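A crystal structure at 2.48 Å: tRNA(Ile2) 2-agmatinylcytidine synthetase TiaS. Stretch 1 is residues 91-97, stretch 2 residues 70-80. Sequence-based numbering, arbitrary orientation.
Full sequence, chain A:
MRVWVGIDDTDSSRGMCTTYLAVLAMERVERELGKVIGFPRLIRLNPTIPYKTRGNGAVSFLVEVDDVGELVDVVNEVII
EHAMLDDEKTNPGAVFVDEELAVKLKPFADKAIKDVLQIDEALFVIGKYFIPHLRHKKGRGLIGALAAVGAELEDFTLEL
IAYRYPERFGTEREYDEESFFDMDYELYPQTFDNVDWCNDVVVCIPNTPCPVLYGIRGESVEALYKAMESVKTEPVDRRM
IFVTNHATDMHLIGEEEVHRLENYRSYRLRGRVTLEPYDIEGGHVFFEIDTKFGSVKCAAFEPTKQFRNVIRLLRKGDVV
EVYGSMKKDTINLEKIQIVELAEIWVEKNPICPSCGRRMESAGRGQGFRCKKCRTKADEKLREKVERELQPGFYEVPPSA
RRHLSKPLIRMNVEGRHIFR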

ATOM      1  N   ASN A  91      22.211  -2.937   7.297  1.00 78.99           N
ATOM      2  CA  ASN A  91      23.338  -2.968   6.380  1.00 74.60           C
ATOM      3  C   ASN A  91      23.310  -1.735   5.513  1.00 70.78           C
ATOM      4  O   ASN A  91      23.005  -1.809   4.324  1.00 73.27           O
ATOM      5  CB  ASN A  91      23.298  -4.246   5.563  1.00 74.85           C
ATOM      6  CG  ASN A  91      23.447  -5.472   6.434  1.00 77.69           C
ATOM      7  OD1 ASN A  91      24.557  -5.842   6.816  1.00 82.27           O
ATOM      8  ND2 ASN A  91      22.326  -6.090   6.787  1.00 77.51           N
ATOM      9  N   PRO A  92      23.623  -0.584   6.123  1.00 67.25           N
ATOM     10  CA  PRO A  92      23.545   0.729   5.495  1.00 66.35           C
ATOM     11  C   PRO A  92      24.231   0.808   4.136  1.00 64.76           C
ATOM     12  O   PRO A  92      25.306   0.240   3.931  1.00 67.05           O
ATOM     13  CB  PRO A  92      24.261   1.638   6.493  1.00 67.95           C
ATOM     14  CG  PRO A  92      24.110   0.950   7.802  1.00 68.22           C
ATOM     15  CD  PRO A  92      24.198  -0.503   7.477  1.00 66.82           C
ATOM     16  N   GLY A  93      23.585   1.498   3.213  1.00 63.08           N
ATOM     17  CA  GLY A  93      24.159   1.747   1.909  1.00 62.62           C
ATOM     18  C   GLY A  93      23.881   3.180   1.544  1.00 60.47           C
ATOM     19  O   GLY A  93      22.873   3.753   1.962  1.00 58.50           O
ATOM     20  N   ALA A  94      24.782   3.769   0.778  1.00 58.20           N
ATOM     21  CA  ALA A  94      24.536   5.087   0.245  1.00 56.61           C
ATOM     22  C   ALA A  94      25.295   5.293  -1.042  1.00 57.68           C
ATOM     23  O   ALA A  94      26.382   4.758  -1.230  1.00 56.40           O
ATOM     24  CB  ALA A  94      24.903   6.151   1.262  1.00 56.09           C
ATOM     25  N   VAL A  95      24.695   6.071  -1.933  1.00 62.25           N
ATOM     26  CA  VAL A  95      25.290   6.370  -3.226  1.00 62.26           C
ATOM     27  C   VAL A  95      25.221   7.856  -3.529  1.00 64.38           C
ATOM     28  O   VAL A  95      24.416   8.600  -2.953  1.00 62.15           O
ATOM     29  CB  VAL A  95      24.598   5.599  -4.359  1.00 63.51           C
ATOM     30  CG1 VAL A  95      24.831   4.105  -4.190  1.00 65.34           C
ATOM     31  CG2 VAL A  95      23.107   5.916  -4.407  1.00 63.56           C
ATOM     32  N   PHE A  96      26.077   8.272  -4.455  1.00 67.72           N
ATOM     33  CA  PHE A  96      26.278   9.683  -4.745  1.00 68.67           C
ATOM     34  C   PHE A  96      26.402   9.834  -6.251  1.00 68.29           C
ATOM     35  O   PHE A  96      27.418   9.466  -6.832  1.00 72.65           O
ATOM     36  CB  PHE A  96      27.518  10.178  -3.991  1.00 67.61           C
ATOM     37  CG  PHE A  96      27.544   9.735  -2.551  1.00 67.05           C
ATOM     38  CD1 PHE A  96      26.960  10.514  -1.553  1.00 66.05           C
ATOM     39  CD2 PHE A  96      28.098   8.508  -2.202  1.00 65.55           C
ATOM     40  CE1 PHE A  96      26.961  10.091  -0.233  1.00 64.48           C
ATOM     41  CE2 PHE A  96      28.094   8.076  -0.886  1.00 66.64           C
ATOM     42  CZ  PHE A  96      27.527   8.872   0.102  1.00 64.72           C
ATOM     43  N   VAL A  97      25.353  10.373  -6.870  1.00 69.75           N
ATOM     44  CA  VAL A  97      25.138  10.261  -8.315  1.00 70.12           C
ATOM     45  C   VAL A  97      24.936  11.635  -8.947  1.00 68.78           C
ATOM     46  O   VAL A  97      24.160  12.438  -8.437  1.00 68.86           O
ATOM     47  CB  VAL A  97      23.894   9.367  -8.601  1.00 70.51           C
ATOM     48  CG1 VAL A  97      23.516   9.370 -10.077  1.00 70.94           C
ATOM     49  CG2 VAL A  97      24.135   7.934  -8.132  1.00 69.93           C
TER
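Stretch 2 70-80: ELVDVVNEVII

A single residue, Phe 96, dominates the stretch 1 side of this contact: 99 Å² of its surface is covered by the helix of stretch 2, far more than any other residue of either stretch, and it alone touches three helical residues. Pro 92 and Ala 94 each touch one helical residue, no hydrogen bond crosses between the two stretches, and every close pair is carbon against carbon.

Stretch 2 is helical throughout, residues 70-80 forming part of a longer helix that extends in both directions along the chain. Its backbone follows the regular i to i+4 pattern, for example from Val 75 N to Leu 71 O (3.0 Å) and from Ile 79 N to Val 75 O (3.0 Å). Stretch 1 enters through Asn 91 and Pro 92 and then becomes a strand at Gly 93 that continues beyond Val 97. The helix lies nearly antiparallel to this strand, with an angle of 159° between their N-to-C directions and a closest axial approach of 9.5 Å. That spacing leaves room for one layer of side chains between the two backbones. The opposed directions set the register: Pro 92 lies nearest Ile 79 (CA to CA 7.7 Å), Ala 94 nearest Val 75 (CA to CA 8.2 Å) and Phe 96 nearest Val 72 (CA to CA 7.3 Å).

The alternation of the extended strand determines which of its residues meet the helix. Ala 94 and Phe 96 direct their CA-to-CB bonds toward it, as does Pro 92 just before the strand, whereas Val 95 and Val 97 are out of reach and Gly 93 has no side chain to contribute. On the helix, Leu 71, Val 75 and Ile 79 recur at intervals of four residues, close to one helical turn, and all point toward the strand; Val 72 is set sideways but still reaches the phenylalanine.

Phe 96, with chi1 in the m well, places its ring among Leu 71, Val 72 and Val 75. Val 72 covers one face: its CG2 lies 4.0 Å from the centroid of the Phe 96 ring and 17° off the ring normal, a CH-pi arrangement, while its backbone CA comes within 3.9 Å of Phe 96 CZ. Val 75 approaches at the ring edge, near its plane, with CG2 3.9 Å from Phe 96 CE1. Leu 71 meets the ring obliquely, its CD1 lying 4.0 Å from Phe 96 CD1.

Farther along the helix, the contact becomes sparser. Val 75 also serves Ala 94, whose CB is 4.3 Å from Val 75 CG1, so Val 75 contacts both Ala 94 and Phe 96, the two strand residues that point toward the helix. At the far end, Pro 92 CB packs 4.0 Å from Ile 79 CG2. The total buried surface is modest, 297 Å² summed over both sides, and follows a single row of side chains, Pro 92, Ala 94 and Phe 96, matched to one side of the helix.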

ATOM      1  N   GLU A  70      33.976  14.903  -0.279  1.00 74.52           N
ATOM      2  CA  GLU A  70      33.651  15.456   1.032  1.00 73.81           C
ATOM      3  C   GLU A  70      32.240  15.047   1.430  1.00 72.03           C
ATOM      4  O   GLU A  70      31.981  14.700   2.580  1.00 70.37           O
ATOM      5  CB  GLU A  70      33.749  16.980   0.990  1.00 75.26           C
ATOM      6  CG  GLU A  70      35.095  17.493   0.493  1.00 79.79           C
ATOM      7  CD  GLU A  70      35.199  19.010   0.489  1.00 82.25           C
ATOM      8  OE1 GLU A  70      34.174  19.689   0.233  1.00 82.49           O
ATOM      9  OE2 GLU A  70      36.318  19.521   0.727  1.00 80.95           O
ATOM     10  N   LEU A  71      31.336  15.099   0.456  1.00 69.54           N
ATOM     11  CA  LEU A  71      29.952  14.650   0.624  1.00 69.37           C
ATOM     12  C   LEU A  71      29.870  13.225   1.190  1.00 66.55           C
ATOM     13  O   LEU A  71      29.157  12.960   2.163  1.00 64.14           O
ATOM     14  CB  LEU A  71      29.227  14.708  -0.731  1.00 70.05           C
ATOM     15  CG  LEU A  71      27.779  15.207  -0.804  1.00 70.55           C
ATOM     16  CD1 LEU A  71      27.072  14.528  -1.970  1.00 68.33           C
ATOM     17  CD2 LEU A  71      26.999  14.999   0.490  1.00 69.50           C
ATOM     18  N   VAL A  72      30.611  12.319   0.561  1.00 64.54           N
ATOM     19  CA  VAL A  72      30.683  10.929   0.985  1.00 65.50           C
ATOM     20  C   VAL A  72      31.047  10.874   2.454  1.00 68.48           C
ATOM     21  O   VAL A  72      30.352  10.254   3.259  1.00 69.93           O
ATOM     22  CB  VAL A  72      31.773  10.168   0.200  1.00 65.13           C
ATOM     23  CG1 VAL A  72      31.897   8.738   0.700  1.00 67.39           C
ATOM     24  CG2 VAL A  72      31.480  10.171  -1.292  1.00 64.91           C
ATOM     25  N   ASP A  73      32.157  11.540   2.772  1.00 72.57           N
ATOM     26  CA  ASP A  73      32.713  11.589   4.116  1.00 75.99           C
ATOM     27  C   ASP A  73      31.678  12.080   5.114  1.00 72.33           C
ATOM     28  O   ASP A  73      31.507  11.488   6.177  1.00 75.99           O
ATOM     29  CB  ASP A  73      33.932  12.531   4.163  1.00 83.63           C
ATOM     30  CG  ASP A  73      35.181  11.954   3.476  1.00 89.53           C
ATOM     31  OD1 ASP A  73      35.261  10.721   3.256  1.00 89.82           O
ATOM     32  OD2 ASP A  73      36.101  12.753   3.172  1.00 92.87           O
ATOM     33  N   VAL A  74      30.990  13.163   4.770  1.00 66.81           N
ATOM     34  CA  VAL A  74      30.001  13.737   5.667  1.00 66.10           C
ATOM     35  C   VAL A  74      28.933  12.707   5.985  1.00 67.85           C
ATOM     36  O   VAL A  74      28.667  12.413   7.150  1.00 67.15           O
ATOM     37  CB  VAL A  74      29.332  14.983   5.066  1.00 67.88           C
ATOM     38  CG1 VAL A  74      28.100  15.369   5.874  1.00 69.72           C
ATOM     39  CG2 VAL A  74      30.311  16.145   5.031  1.00 66.69           C
ATOM     40  N   VAL A  75      28.332  12.159   4.935  1.00 69.91           N
ATOM     41  CA  VAL A  75      27.299  11.135   5.080  1.00 68.97           C
ATOM     42  C   VAL A  75      27.853   9.926   5.815  1.00 67.14           C
ATOM     43  O   VAL A  75      27.197   9.365   6.695  1.00 66.73           O
ATOM     44  CB  VAL A  75      26.746  10.697   3.711  1.00 70.56           C
ATOM     45  CG1 VAL A  75      25.838   9.481   3.850  1.00 71.37           C
ATOM     46  CG2 VAL A  75      25.984  11.846   3.069  1.00 71.61           C
ATOM     47  N   ASN A  76      29.068   9.536   5.455  1.00 65.02           N
ATOM     48  CA  ASN A  76      29.715   8.400   6.091  1.00 65.64           C
ATOM     49  C   ASN A  76      29.736   8.515   7.610  1.00 64.91           C
ATOM     50  O   ASN A  76      29.414   7.572   8.326  1.00 63.46           O
ATOM     51  CB  ASN A  76      31.142   8.267   5.579  1.00 66.27           C
ATOM     52  CG  ASN A  76      31.848   7.070   6.163  1.00 68.62           C
ATOM     53  OD1 ASN A  76      31.261   6.002   6.296  1.00 69.60           O
ATOM     54  ND2 ASN A  76      33.108   7.240   6.523  1.00 71.67           N
ATOM     55  N   GLU A  77      30.111   9.695   8.082  1.00 66.94           N
ATOM     56  CA  GLU A  77      30.276   9.955   9.501  1.00 69.38           C
ATOM     57  C   GLU A  77      28.935   9.995  10.214  1.00 68.04           C
ATOM     58  O   GLU A  77      28.812   9.531  11.350  1.00 66.95           O
ATOM     59  CB  GLU A  77      31.022  11.273   9.691  1.00 73.53           C
ATOM     60  CG  GLU A  77      32.469  11.198   9.218  1.00 79.98           C
ATOM     61  CD  GLU A  77      33.127  12.554   9.003  1.00 84.90           C
ATOM     62  OE1 GLU A  77      32.575  13.595   9.440  1.00 78.90           O
ATOM     63  OE2 GLU A  77      34.217  12.569   8.381  1.00 87.82           O
ATOM     64  N   VAL A  78      27.940  10.557   9.532  1.00 66.18           N
ATOM     65  CA  VAL A  78      26.557  10.551  10.008  1.00 67.57           C
ATOM     66  C   VAL A  78      26.097   9.126  10.281  1.00 69.37           C
ATOM     67  O   VAL A  78      25.421   8.852  11.279  1.00 68.02           O
ATOM     68  CB  VAL A  78      25.603  11.171   8.966  1.00 67.54           C
ATOM     69  CG1 VAL A  78      24.145  10.978   9.374  1.00 68.91           C
ATOM     70  CG2 VAL A  78      25.911  12.652   8.778  1.00 66.72           C
ATOM     71  N   ILE A  79      26.463   8.226   9.375  1.00 71.57           N
ATOM     72  CA  ILE A  79      26.072   6.831   9.485  1.00 74.02           C
ATOM     73  C   ILE A  79      26.770   6.190  10.674  1.00 75.46           C
ATOM     74  O   ILE A  79      26.129   5.542  11.499  1.00 77.23           O
ATOM     75  CB  ILE A  79      26.404   6.044   8.203  1.00 72.64           C
ATOM     76  CG1 ILE A  79      25.549   6.556   7.041  1.00 73.11           C
ATOM     77  CG2 ILE A  79      26.159   4.557   8.412  1.00 73.14           C
ATOM     78  CD1 ILE A  79      26.048   6.141   5.672  1.00 73.40           C
ATOM     79  N   ILE A  80      28.082   6.377  10.762  1.00 75.47           N
ATOM     80  CA  ILE A  80      28.848   5.736  11.821  1.00 76.78           C
ATOM     81  C   ILE A  80      28.301   6.161  13.175  1.00 75.60           C
ATOM     82  O   ILE A  80      28.130   5.331  14.071  1.00 78.64           O
ATOM     83  CB  ILE A  80      30.356   6.048  11.727  1.00 79.28           C
ATOM     84  CG1 ILE A  80      30.935   5.450  10.436  1.00 80.98           C
ATOM     85  CG2 ILE A  80      31.094   5.473  12.933  1.00 81.70           C
ATOM     86  CD1 ILE A  80      32.416   5.704  10.213  1.00 80.61           C
TER